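PDB 6I8W: Alpha/beta fold hydrolase from Pseudomonas aeruginosa, which acts as a membrane phospholipase A that degrades membrane phospholipids, and may also hydrolyse monoacylglycerols. Local coordinates for residues A[51-56]-A[73-78]; A[241-246]-A[270-275]; A[196-201]-A[257-262]; A[184-189]-A[217-222]. All coordinates share one frame; numbering follows the deposited sequence. Where two conformers were deposited one is given.

Contact 1: residues A[51-56]-A[73-78]. With MYR (myristic acid), chain C.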
# COMPACT_ATOMS: atom_id res chain seq x y z
N GLU A 51 4.69 11.08 -13.34
CA GLU A 51 4.49 9.73 -13.87
C GLU A 51 3.99 8.83 -12.76
O GLU A 51 4.63 8.67 -11.73
CB GLU A 51 5.78 9.16 -14.46
CG GLU A 51 5.58 7.76 -15.03
CD GLU A 51 6.62 7.41 -16.07
OE1 GLU A 51 7.31 8.33 -16.56
OE2 GLU A 51 6.75 6.21 -16.40
N ILE A 52 2.81 8.27 -12.97
CA ILE A 52 2.26 7.35 -11.99
C ILE A 52 2.24 5.94 -12.57
O ILE A 52 1.57 5.70 -13.57
CB ILE A 52 0.86 7.79 -11.57
CG1 ILE A 52 0.95 9.19 -10.94
CG2 ILE A 52 0.23 6.74 -10.64
CD1 ILE A 52 -0.31 9.61 -10.21
N ALA A 53 3.01 5.04 -11.96
CA ALA A 53 3.03 3.65 -12.36
C ALA A 53 1.84 2.93 -11.75
O ALA A 53 1.45 3.22 -10.61
CB ALA A 53 4.36 2.97 -11.94
N TYR A 54 1.26 2.00 -12.49
CA TYR A 54 0.15 1.24 -11.93
C TYR A 54 0.03 -0.13 -12.55
O TYR A 54 0.57 -0.39 -13.62
CB TYR A 54 -1.18 2.00 -12.08
CG TYR A 54 -1.69 2.25 -13.49
CD1 TYR A 54 -1.20 3.31 -14.25
CD2 TYR A 54 -2.68 1.44 -14.05
CE1 TYR A 54 -1.67 3.56 -15.55
CE2 TYR A 54 -3.17 1.69 -15.36
CZ TYR A 54 -2.66 2.74 -16.09
OH TYR A 54 -3.13 2.99 -17.36
N LEU A 55 -0.64 -1.01 -11.82
CA LEU A 55 -0.99 -2.33 -12.34
C LEU A 55 -2.45 -2.32 -12.71
O LEU A 55 -3.27 -1.64 -12.05
CB LEU A 55 -0.72 -3.42 -11.31
CG LEU A 55 0.74 -3.57 -10.88
CD1 LEU A 55 0.86 -4.60 -9.78
CD2 LEU A 55 1.63 -3.94 -12.08
N GLU A 56 -2.80 -3.10 -13.73
CA GLU A 56 -4.19 -3.21 -14.15
C GLU A 56 -4.52 -4.64 -14.61
O GLU A 56 -3.68 -5.32 -15.21
CB GLU A 56 -4.47 -2.22 -15.28
CG GLU A 56 -5.92 -2.20 -15.74
CD GLU A 56 -6.13 -1.27 -16.93
OE1 GLU A 56 -5.13 -0.94 -17.60
OE2 GLU A 56 -7.28 -0.89 -17.19
N ALA A 73 5.39 1.44 1.02
CA ALA A 73 5.01 0.28 0.22
C ALA A 73 4.83 0.64 -1.26
O ALA A 73 5.24 1.71 -1.70
CB ALA A 73 3.69 -0.37 0.78
N ASP A 74 4.23 -0.26 -2.03
CA ASP A 74 3.97 0.00 -3.44
C ASP A 74 2.85 -0.91 -3.94
O ASP A 74 2.28 -1.69 -3.18
CB ASP A 74 5.24 -0.16 -4.30
CG ASP A 74 5.86 -1.56 -4.20
OD1 ASP A 74 5.13 -2.57 -4.20
OD2 ASP A 74 7.10 -1.65 -4.16
N LYS A 75 2.56 -0.82 -5.23
CA LYS A 75 1.43 -1.54 -5.82
C LYS A 75 1.60 -3.06 -5.73
O LYS A 75 0.61 -3.79 -5.75
CB LYS A 75 1.23 -1.11 -7.28
CG LYS A 75 2.42 -1.40 -8.19
CD LYS A 75 2.32 -0.57 -9.47
CE LYS A 75 3.46 -0.86 -10.43
NZ LYS A 75 4.79 -0.58 -9.81
N ASP A 76 2.84 -3.54 -5.63
CA ASP A 76 3.04 -5.00 -5.53
C ASP A 76 2.59 -5.58 -4.18
O ASP A 76 2.50 -6.80 -4.04
CB ASP A 76 4.50 -5.37 -5.78
CG ASP A 76 4.90 -5.26 -7.25
OD1 ASP A 76 4.09 -5.63 -8.13
OD2 ASP A 76 6.03 -4.82 -7.53
N ASN A 77 2.29 -4.73 -3.19
CA ASN A 77 1.64 -5.21 -1.96
C ASN A 77 0.32 -5.95 -2.21
O ASN A 77 -0.13 -6.74 -1.39
CB ASN A 77 1.33 -4.05 -1.01
CG ASN A 77 2.42 -3.81 0.03
OD1 ASN A 77 2.11 -3.38 1.15
ND2 ASN A 77 3.67 -4.10 -0.31
N TRP A 78 -0.31 -5.65 -3.35
CA TRP A 78 -1.67 -6.12 -3.62
C TRP A 78 -1.80 -7.37 -4.47
O TRP A 78 -2.92 -7.81 -4.72
CB TRP A 78 -2.46 -4.99 -4.32
CG TRP A 78 -2.62 -3.75 -3.46
CD1 TRP A 78 -1.94 -2.56 -3.57
CD2 TRP A 78 -3.52 -3.61 -2.36
NE1 TRP A 78 -2.38 -1.68 -2.59
CE2 TRP A 78 -3.36 -2.31 -1.84
CE3 TRP A 78 -4.48 -4.46 -1.78
CZ2 TRP A 78 -4.11 -1.83 -0.77
CZ3 TRP A 78 -5.21 -4.00 -0.72
CH2 TRP A 78 -5.03 -2.69 -0.22
C1 MYR C . 3.16 -0.65 5.35
O1 MYR C . 2.06 -0.60 4.76
O2 MYR C . 3.47 0.15 6.26
C2 MYR C . 4.11 -1.78 5.03
C3 MYR C . 3.53 -2.66 3.92
C4 MYR C . 4.28 -3.98 3.79
C5 MYR C . 5.70 -3.79 3.28
C6 MYR C . 6.31 -5.14 2.94
C7 MYR C . 6.65 -5.26 1.46
C8 MYR C . 6.29 -6.64 0.93
C9 MYR C . 7.34 -7.18 -0.05
C10 MYR C . 6.81 -7.17 -1.47
C11 MYR C . 7.69 -7.99 -2.41
C12 MYR C . 7.37 -7.65 -3.87
C13 MYR C . 7.63 -8.84 -4.77
C14 MYR C . 6.53 -8.96 -5.81

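Contact 2: residues A[241-246]-A[270-275]. With CO2 (carbon dioxide), chain G.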
# COMPACT_ATOMS: atom_id res chain seq x y z
N PRO A 241 -13.42 14.21 11.91
CA PRO A 241 -14.44 15.13 11.37
C PRO A 241 -14.89 14.81 9.93
O PRO A 241 -15.85 15.41 9.47
CB PRO A 241 -13.74 16.50 11.40
CG PRO A 241 -12.52 16.32 12.27
CD PRO A 241 -12.12 14.90 12.06
N GLU A 242 -14.19 13.92 9.23
CA GLU A 242 -14.48 13.68 7.81
C GLU A 242 -15.35 12.45 7.56
O GLU A 242 -16.16 12.43 6.63
CB GLU A 242 -13.16 13.54 7.01
CG GLU A 242 -12.13 14.67 7.26
CD GLU A 242 -12.70 16.07 7.05
OE1 GLU A 242 -13.54 16.24 6.14
OE2 GLU A 242 -12.27 17.01 7.77
N LEU A 243 -15.18 11.42 8.39
CA LEU A 243 -15.92 10.17 8.21
C LEU A 243 -17.45 10.34 8.10
O LEU A 243 -18.06 9.66 7.28
CB LEU A 243 -15.60 9.21 9.36
CG LEU A 243 -14.14 8.77 9.43
CD1 LEU A 243 -13.88 7.95 10.67
CD2 LEU A 243 -13.80 7.97 8.18
N PRO A 244 -18.07 11.24 8.89
CA PRO A 244 -19.52 11.38 8.72
C PRO A 244 -19.95 11.90 7.34
O PRO A 244 -21.12 11.78 7.00
CB PRO A 244 -19.91 12.39 9.81
CG PRO A 244 -18.86 12.25 10.85
CD PRO A 244 -17.59 12.00 10.06
N LYS A 245 -19.02 12.46 6.56
CA LYS A 245 -19.35 12.95 5.22
C LYS A 245 -19.39 11.82 4.19
O LYS A 245 -19.88 12.00 3.07
CB LYS A 245 -18.33 14.00 4.77
CG LYS A 245 -18.29 15.24 5.64
CD LYS A 245 -17.12 16.14 5.25
CE LYS A 245 -16.98 17.32 6.20
NZ LYS A 245 -15.73 18.07 5.94
N ILE A 246 -18.86 10.66 4.55
CA ILE A 246 -18.80 9.55 3.62
C ILE A 246 -20.19 8.94 3.42
O ILE A 246 -20.88 8.59 4.39
CB ILE A 246 -17.80 8.49 4.10
CG1 ILE A 246 -16.40 9.10 4.14
CG2 ILE A 246 -17.84 7.22 3.22
CD1 ILE A 246 -15.33 8.16 4.62
N ARG A 270 -16.45 3.45 13.78
CA ARG A 270 -17.76 2.82 13.61
C ARG A 270 -18.94 3.78 13.87
O ARG A 270 -19.79 3.93 12.99
CB ARG A 270 -17.83 1.58 14.49
CG ARG A 270 -18.87 0.59 14.10
CD ARG A 270 -18.62 -0.70 14.85
NE ARG A 270 -19.87 -1.33 15.22
CZ ARG A 270 -20.02 -2.11 16.28
NH1 ARG A 270 -18.99 -2.35 17.09
NH2 ARG A 270 -21.21 -2.63 16.54
N PRO A 271 -18.99 4.47 15.04
CA PRO A 271 -20.08 5.42 15.30
C PRO A 271 -20.14 6.60 14.32
O PRO A 271 -21.17 7.27 14.23
CB PRO A 271 -19.77 5.97 16.70
CG PRO A 271 -18.81 5.03 17.29
CD PRO A 271 -18.02 4.46 16.15
N LEU A 272 -19.03 6.88 13.66
CA LEU A 272 -18.92 8.08 12.82
C LEU A 272 -19.30 7.80 11.37
O LEU A 272 -19.45 8.74 10.58
CB LEU A 272 -17.50 8.66 12.89
CG LEU A 272 -16.97 9.05 14.27
CD1 LEU A 272 -15.50 9.45 14.19
CD2 LEU A 272 -17.79 10.18 14.90
N LEU A 273 -19.48 6.53 11.02
CA LEU A 273 -19.80 6.15 9.64
C LEU A 273 -21.27 5.83 9.46
O LEU A 273 -21.88 5.17 10.30
CB LEU A 273 -18.95 4.94 9.22
CG LEU A 273 -17.46 5.21 9.01
CD1 LEU A 273 -16.69 3.91 9.03
CD2 LEU A 273 -17.25 5.96 7.70
N LYS A 274 -21.84 6.27 8.34
CA LYS A 274 -23.25 6.00 8.04
C LYS A 274 -23.49 4.52 7.81
O LYS A 274 -24.48 3.96 8.28
CB LYS A 274 -23.71 6.80 6.81
CG LYS A 274 -23.66 8.32 6.98
CD LYS A 274 -24.20 9.02 5.73
CE LYS A 274 -23.96 10.53 5.79
NZ LYS A 274 -24.49 11.13 7.05
N ARG A 275 -22.59 3.88 7.07
CA ARG A 275 -22.77 2.48 6.67
C ARG A 275 -21.52 1.63 6.88
O ARG A 275 -20.89 1.20 5.90
CB ARG A 275 -23.20 2.42 5.20
CG ARG A 275 -24.51 3.17 4.89
CD ARG A 275 -24.88 3.03 3.42
NE ARG A 275 -24.96 1.63 3.01
CZ ARG A 275 -25.15 1.24 1.75
NH1 ARG A 275 -25.27 2.14 0.78
NH2 ARG A 275 -25.19 -0.06 1.46
C CO2 G . -23.35 8.83 11.43
O1 CO2 G . -24.15 8.02 11.35
O2 CO2 G . -22.56 9.63 11.51
O HOH W 1 -20.09 7.94 6.84

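Contact 3: residues A[196-201]-A[257-262]. With BOG (octyl beta-D-glucopyranoside), chain D.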
# COMPACT_ATOMS: atom_id res chain seq x y z
N LEU A 196 9.76 -6.32 8.70
CA LEU A 196 8.89 -7.47 8.44
C LEU A 196 8.31 -8.04 9.74
O LEU A 196 7.11 -8.34 9.81
CB LEU A 196 9.67 -8.57 7.70
CG LEU A 196 10.33 -8.18 6.38
CD1 LEU A 196 11.14 -9.34 5.83
CD2 LEU A 196 9.29 -7.72 5.38
N ASP A 197 9.14 -8.18 10.77
CA ASP A 197 8.69 -8.67 12.09
C ASP A 197 7.66 -7.73 12.70
O ASP A 197 6.76 -8.15 13.44
CB ASP A 197 9.87 -8.83 13.07
CG ASP A 197 10.85 -9.91 12.63
OD1 ASP A 197 10.49 -10.73 11.77
OD2 ASP A 197 11.99 -9.93 13.16
N PHE A 198 7.78 -6.45 12.36
CA PHE A 198 6.91 -5.42 12.93
C PHE A 198 5.49 -5.43 12.34
O PHE A 198 4.52 -5.08 13.02
CB PHE A 198 7.55 -4.04 12.71
CG PHE A 198 6.91 -2.95 13.52
CD1 PHE A 198 6.93 -2.99 14.90
CD2 PHE A 198 6.34 -1.85 12.89
CE1 PHE A 198 6.36 -1.96 15.65
CE2 PHE A 198 5.78 -0.83 13.63
CZ PHE A 198 5.79 -0.88 15.01
N VAL A 199 5.36 -5.83 11.07
CA VAL A 199 4.06 -5.74 10.41
C VAL A 199 3.40 -7.11 10.17
O VAL A 199 2.21 -7.16 9.86
CB VAL A 199 4.15 -5.00 9.05
CG1 VAL A 199 4.73 -3.58 9.22
CG2 VAL A 199 4.98 -5.81 8.06
N PHE A 200 4.16 -8.20 10.33
CA PHE A 200 3.61 -9.56 10.17
C PHE A 200 3.54 -10.34 11.48
O PHE A 200 4.51 -10.37 12.25
CB PHE A 200 4.44 -10.40 9.19
CG PHE A 200 4.37 -9.94 7.76
CD1 PHE A 200 3.22 -10.12 7.02
CD2 PHE A 200 5.48 -9.36 7.16
CE1 PHE A 200 3.16 -9.71 5.69
CE2 PHE A 200 5.44 -8.95 5.84
CZ PHE A 200 4.28 -9.11 5.10
N VAL A 201 2.44 -11.05 11.69
CA VAL A 201 2.44 -12.08 12.72
C VAL A 201 3.09 -13.34 12.16
O VAL A 201 4.06 -13.86 12.71
CB VAL A 201 1.02 -12.36 13.25
CG1 VAL A 201 1.04 -13.54 14.23
CG2 VAL A 201 0.46 -11.10 13.91
N ARG A 257 -3.75 -8.11 15.77
CA ARG A 257 -2.47 -7.88 16.44
C ARG A 257 -1.60 -6.84 15.72
O ARG A 257 -0.37 -6.83 15.88
CB ARG A 257 -1.72 -9.20 16.59
CG ARG A 257 -2.49 -10.24 17.43
CD ARG A 257 -1.68 -11.50 17.64
NE ARG A 257 -0.48 -11.27 18.46
CZ ARG A 257 0.45 -12.19 18.69
NH1 ARG A 257 0.32 -13.40 18.17
NH2 ARG A 257 1.50 -11.90 19.45
N ASP A 258 -2.24 -5.98 14.94
CA ASP A 258 -1.59 -4.85 14.26
C ASP A 258 -0.81 -4.04 15.29
O ASP A 258 -1.39 -3.51 16.24
CB ASP A 258 -2.65 -3.98 13.56
CG ASP A 258 -2.05 -2.90 12.67
OD1 ASP A 258 -0.89 -2.48 12.89
OD2 ASP A 258 -2.76 -2.44 11.75
N ARG A 259 0.50 -3.95 15.12
CA ARG A 259 1.34 -3.21 16.06
C ARG A 259 1.57 -1.78 15.58
O ARG A 259 2.02 -0.91 16.36
CB ARG A 259 2.68 -3.92 16.26
CG ARG A 259 2.58 -5.20 17.07
CD ARG A 259 3.71 -6.18 16.75
NE ARG A 259 5.04 -5.68 17.09
CZ ARG A 259 6.15 -6.40 16.96
NH1 ARG A 259 6.07 -7.64 16.49
NH2 ARG A 259 7.34 -5.89 17.28
N VAL A 260 1.27 -1.53 14.31
CA VAL A 260 1.51 -0.22 13.70
C VAL A 260 0.37 0.76 14.00
O VAL A 260 0.59 1.89 14.40
CB VAL A 260 1.67 -0.36 12.17
CG1 VAL A 260 2.11 0.96 11.55
CG2 VAL A 260 2.66 -1.47 11.85
N LEU A 261 -0.86 0.31 13.78
CA LEU A 261 -2.06 1.10 14.04
C LEU A 261 -3.05 0.21 14.79
O LEU A 261 -3.31 -0.92 14.38
CB LEU A 261 -2.68 1.61 12.74
CG LEU A 261 -1.77 2.48 11.87
CD1 LEU A 261 -2.46 2.77 10.55
CD2 LEU A 261 -1.41 3.76 12.58
N ASP A 262 -3.58 0.72 15.90
CA ASP A 262 -4.25 -0.17 16.83
C ASP A 262 -5.68 -0.53 16.42
O ASP A 262 -6.41 0.32 15.89
CB ASP A 262 -4.26 0.43 18.23
CG ASP A 262 -4.50 -0.62 19.28
OD1 ASP A 262 -3.53 -1.34 19.59
OD2 ASP A 262 -5.65 -0.76 19.74
C1 BOG D . 8.30 -16.30 -3.25
O1 BOG D . 7.78 -15.12 -2.65
C2 BOG D . 8.02 -17.46 -2.28
O2 BOG D . 9.04 -17.47 -1.29
C3 BOG D . 7.94 -18.84 -2.94
O3 BOG D . 7.48 -19.84 -2.02
C4 BOG D . 7.00 -18.74 -4.12
O4 BOG D . 6.77 -20.03 -4.71
C5 BOG D . 7.67 -17.77 -5.09
O5 BOG D . 7.69 -16.44 -4.54
C6 BOG D . 7.02 -17.77 -6.48
O6 BOG D . 6.14 -16.65 -6.64
C1' BOG D . 8.05 -13.94 -3.41
C2' BOG D . 7.16 -12.82 -2.88
C3' BOG D . 6.92 -13.02 -1.39
C4' BOG D . 6.28 -11.80 -0.75
C5' BOG D . 6.86 -11.62 0.65
C6' BOG D . 6.04 -10.64 1.47
C7' BOG D . 6.89 -10.05 2.59
C8' BOG D . 7.49 -11.15 3.43
O HOH W 2 1.85 -5.45 12.97
O HOH W 3 4.17 -9.06 14.60

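Contact 4: residues A[184-189]-A[217-222]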
# COMPACT_ATOMS: atom_id res chain seq x y z
N LEU A 184 9.38 1.78 10.37
CA LEU A 184 8.91 1.89 8.98
C LEU A 184 9.95 2.54 8.08
O LEU A 184 9.83 2.49 6.86
CB LEU A 184 7.59 2.66 8.91
CG LEU A 184 6.41 2.13 9.74
CD1 LEU A 184 5.14 2.93 9.46
CD2 LEU A 184 6.17 0.65 9.49
N VAL A 185 10.96 3.15 8.68
CA VAL A 185 12.05 3.74 7.92
C VAL A 185 13.30 2.90 8.15
O VAL A 185 13.85 2.86 9.25
CB VAL A 185 12.33 5.21 8.33
CG1 VAL A 185 13.53 5.73 7.58
CG2 VAL A 185 11.11 6.08 8.04
N VAL A 186 13.75 2.21 7.11
CA VAL A 186 14.81 1.22 7.21
C VAL A 186 16.17 1.86 6.90
O VAL A 186 16.50 2.06 5.73
CB VAL A 186 14.54 0.04 6.26
CG1 VAL A 186 15.59 -1.03 6.41
CG2 VAL A 186 13.15 -0.54 6.53
N ARG A 187 16.93 2.17 7.94
CA ARG A 187 18.21 2.88 7.80
C ARG A 187 19.38 1.96 7.46
O ARG A 187 20.30 2.34 6.73
CB ARG A 187 18.55 3.65 9.08
CG ARG A 187 17.45 4.57 9.58
CD ARG A 187 17.35 5.80 8.72
NE ARG A 187 16.50 6.82 9.34
CZ ARG A 187 16.40 8.07 8.89
NH1 ARG A 187 17.10 8.45 7.83
NH2 ARG A 187 15.60 8.93 9.51
N GLN A 188 19.35 0.76 8.03
CA GLN A 188 20.40 -0.24 7.87
C GLN A 188 19.81 -1.54 7.37
O GLN A 188 18.65 -1.83 7.65
CB GLN A 188 21.14 -0.46 9.19
CG GLN A 188 21.76 0.77 9.80
CD GLN A 188 23.12 1.06 9.21
OE1 GLN A 188 23.24 1.62 8.11
NE2 GLN A 188 24.17 0.66 9.92
N PRO A 189 20.61 -2.33 6.64
CA PRO A 189 20.10 -3.55 6.00
C PRO A 189 19.47 -4.52 7.00
O PRO A 189 18.51 -5.20 6.64
CB PRO A 189 21.36 -4.16 5.36
CG PRO A 189 22.29 -2.99 5.17
CD PRO A 189 22.04 -2.12 6.36
N ARG A 217 17.01 -1.97 -1.29
CA ARG A 217 16.13 -0.96 -1.88
C ARG A 217 15.49 -0.08 -0.81
O ARG A 217 15.33 1.12 -1.00
CB ARG A 217 15.05 -1.64 -2.73
CG ARG A 217 15.61 -2.32 -3.98
CD ARG A 217 14.57 -3.21 -4.63
NE ARG A 217 13.34 -2.49 -4.95
CZ ARG A 217 13.15 -1.79 -6.07
NH1 ARG A 217 14.11 -1.73 -6.98
NH2 ARG A 217 12.00 -1.17 -6.27
N ALA A 218 15.10 -0.68 0.32
CA ALA A 218 14.49 0.06 1.41
C ALA A 218 15.47 1.05 2.05
O ALA A 218 15.10 2.18 2.38
CB ALA A 218 13.94 -0.90 2.47
N VAL A 219 16.72 0.63 2.21
CA VAL A 219 17.75 1.52 2.72
C VAL A 219 17.95 2.70 1.78
O VAL A 219 18.01 3.85 2.21
CB VAL A 219 19.11 0.79 2.93
CG1 VAL A 219 20.23 1.79 3.25
CG2 VAL A 219 19.00 -0.27 4.02
N ALA A 220 18.02 2.43 0.48
CA ALA A 220 18.23 3.49 -0.50
C ALA A 220 17.08 4.50 -0.49
O ALA A 220 17.28 5.67 -0.75
CB ALA A 220 18.41 2.90 -1.89
N ALA A 221 15.88 4.04 -0.15
CA ALA A 221 14.70 4.91 -0.14
C ALA A 221 14.50 5.62 1.21
O ALA A 221 13.62 6.48 1.32
CB ALA A 221 13.45 4.10 -0.48
N SER A 222 15.31 5.28 2.21
CA SER A 222 14.99 5.64 3.59
C SER A 222 15.03 7.15 3.87
O SER A 222 14.19 7.67 4.60
CB SER A 222 15.93 4.91 4.57
OG SER A 222 17.30 5.24 4.34
O HOH W 4 12.92 2.94 4.20

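Contact 1: residues A[51-56]-A[73-78]
K75 lies against L55 in a buried contact made by van der Waals packing. It joins strand 50-57 to the loop that leads from strand 64-68 to helix 79-82. No hydrogen bond runs between the two segments. The aliphatic chain of K75 does most of the touching. Its CG, CD and CE pass L55, and the two side chains cross at about a right angle. K75 CD is 3.7 Å from L55 CG, and at the same distance K75 CD meets the backbone at Y54 CA. Further out, K75 CE approaches L55 CD2 at 3.9 Å. The one bend, at chi4 (-59°), turns NZ out of line with the extended part of the chain, and NZ stands 4.2 Å from A53 CB. The charge of K75 is met outside the segments, in a salt bridge with D95. The other methyl of L55, CD1, touches D76 OD1 at 3.8 Å. That carboxylate is engaged elsewhere: OD1 pairs with R35 and OD2 with R31, both on the long N-terminal helix 3-38. The segment 73-78 is shaped by an Asx turn, in which D76 N donates to D74 OD1 at 2.9 Å, and 3-10 geometry follows from K75. Beyond this turn lies the bound myristic acid, with N77 OD1 3.2 Å from its C3 and A73 CB also in contact. The arrangement belongs to the alpha/beta hydrolase fold: a loop after a sheet strand lines the acyl-chain pocket on one side and on the other packs on strand 50-57, which runs antiparallel to both of its neighbours in the sheet.

Contact 2: residues A[241-246]-A[270-275]
L243 and P244 meet L272 where two turns of backbone come close, with the CA atoms of P244 and L272 5.3 Å apart. Residues 243-245 form a short 3-10 segment, and 270-272 have helical backbone angles without the regular bonds. The carbonyl of L272 points at P244. As proline has no N-H to offer, the closest approach is a CA-H...O contact, 3.2 Å from P244 CA to L272 O. A water completes the backbone link. It donates to L243 O and to I246 O, each at 2.7 Å, and accepts from K274 N at 2.8 Å. Three backbone polar groups are thus joined through one molecule.

The side chains pack beside this bridge. L243 CB touches L272 CB and L273 CD2, each at 4.0 Å. Both leucines of 270-275 cross L243 obliquely. CD2 of L273 also reaches I246 CD1 at 4.2 Å. K274 lays its aliphatic chain over the carbonyls of the other segment. Its CE comes 3.3 Å from P244 O, and its CD lies over I246 O. On the outer side a carbon dioxide molecule is bound next to P271, L272, L273 and K274; L272 O is 3.4 Å from its O2.

The contact joins the loop before strand 250-255 to the loop between helix 265-269 and the outermost strand 276-281. L273 also packs on T250 and L252 of strand 250-255, and I246 on A148 of helix 138-149.

Contact 3: residues A[196-201]-A[257-262]
F198 and V199 pack on V260 in the loop of an alpha/beta hydrolase that carries D258, the probable acid of a Ser-His-Asp triad with S137 and H286. The F198 ring comes obliquely to V260, with CE2 3.6 Å from V260 CG2. F198 CG is anti to the backbone N (chi1 -167°), which sets the direction in which the ring leaves the helix. V199 CG1 touches the same methyl, lying side by side with V260. R259 was deposited in two conformers; in the one described, NH2 comes to the edge of the F198 ring, near its plane, 3.8 Å from F198 CD1. V201 CG2 meets R257 CB at the far end.

Two waters bridge the segments: one joins the backbone atoms F198 O and R259 N, the other F200 O and, in this conformer, R259 NH1. Outside, the same conformer forms a salt bridge from NE to E172. H286 hydrogen-bonds D258 OD2 through ND1, and its backbone bonds to V199. The loop is held by D258 OD1, which accepts two backbone N-H groups: V260 N at 2.8 Å, nearly along the C-O axis, and L261 N at 2.9 Å, from above the carboxylate plane.

Contact 4: residues A[184-189]-A[217-222]
V186 and V219 meet where the loop linking helices 172-177 and 191-199 crosses the long helix 208-234. No direct hydrogen bond joins the segments. The centre is the carbonyl of V186, which points into the helix surface. V186 O receives a CA-H...O contact from V219 CA at 3.3 Å, nearly straight with 163° at the hydrogen. It is also pressed against S222 CB at 3.1 Å. The hydroxyl of S222 is turned to its own helix. OG stands between the backbone N and carbonyl carbon (chi1 60°) and donates to V219 O at 2.6 Å, in the carbonyl plane and on a lone pair. V219 O also accepts from S222 N, so it is gripped by two donors.

Both elements belong to the mostly helical region inserted between strands 154-160 and 250-255, the place where alpha/beta hydrolases commonly carry a cap or lid. Apolar groups flank the central carbonyl. V186 CB lies 4.0 Å from A218 CB. The two methyls of V219 part: CG1 comes 3.5 Å from R187 O, while CG2 rests on the Q188-P189 peptide. V185 CG1 touches S222 O and also covers one face of the R187 guanidinium, 3.6 Å above its plane and offset toward the rim. V186 itself is packed from helix 191-199 by F192 and L195. A water accepts from V186 N at 3.1 Å and donates to A218 O.

Contacts 3 and 4 touch directly: L184 CD1 lies 4.2 Å from V260 CG1, and L184 CD2 lies 4.2 Å from F198 CD2. Their segments alternate along the chain, tying the helical region to the loop of the likely triad acid. Contact 1 comes within about 5 Å of contact 4 and about 7 Å of contact 3, nearest atoms. Myristic acid touches contact 1 and lies about 5 Å from the V199 side chain in contact 3 and about 9 Å from that of A218 in contact 4. Contact 2 is remote, its centre about 36 Å from that of contact 4, on the opposite side of the chain's centre.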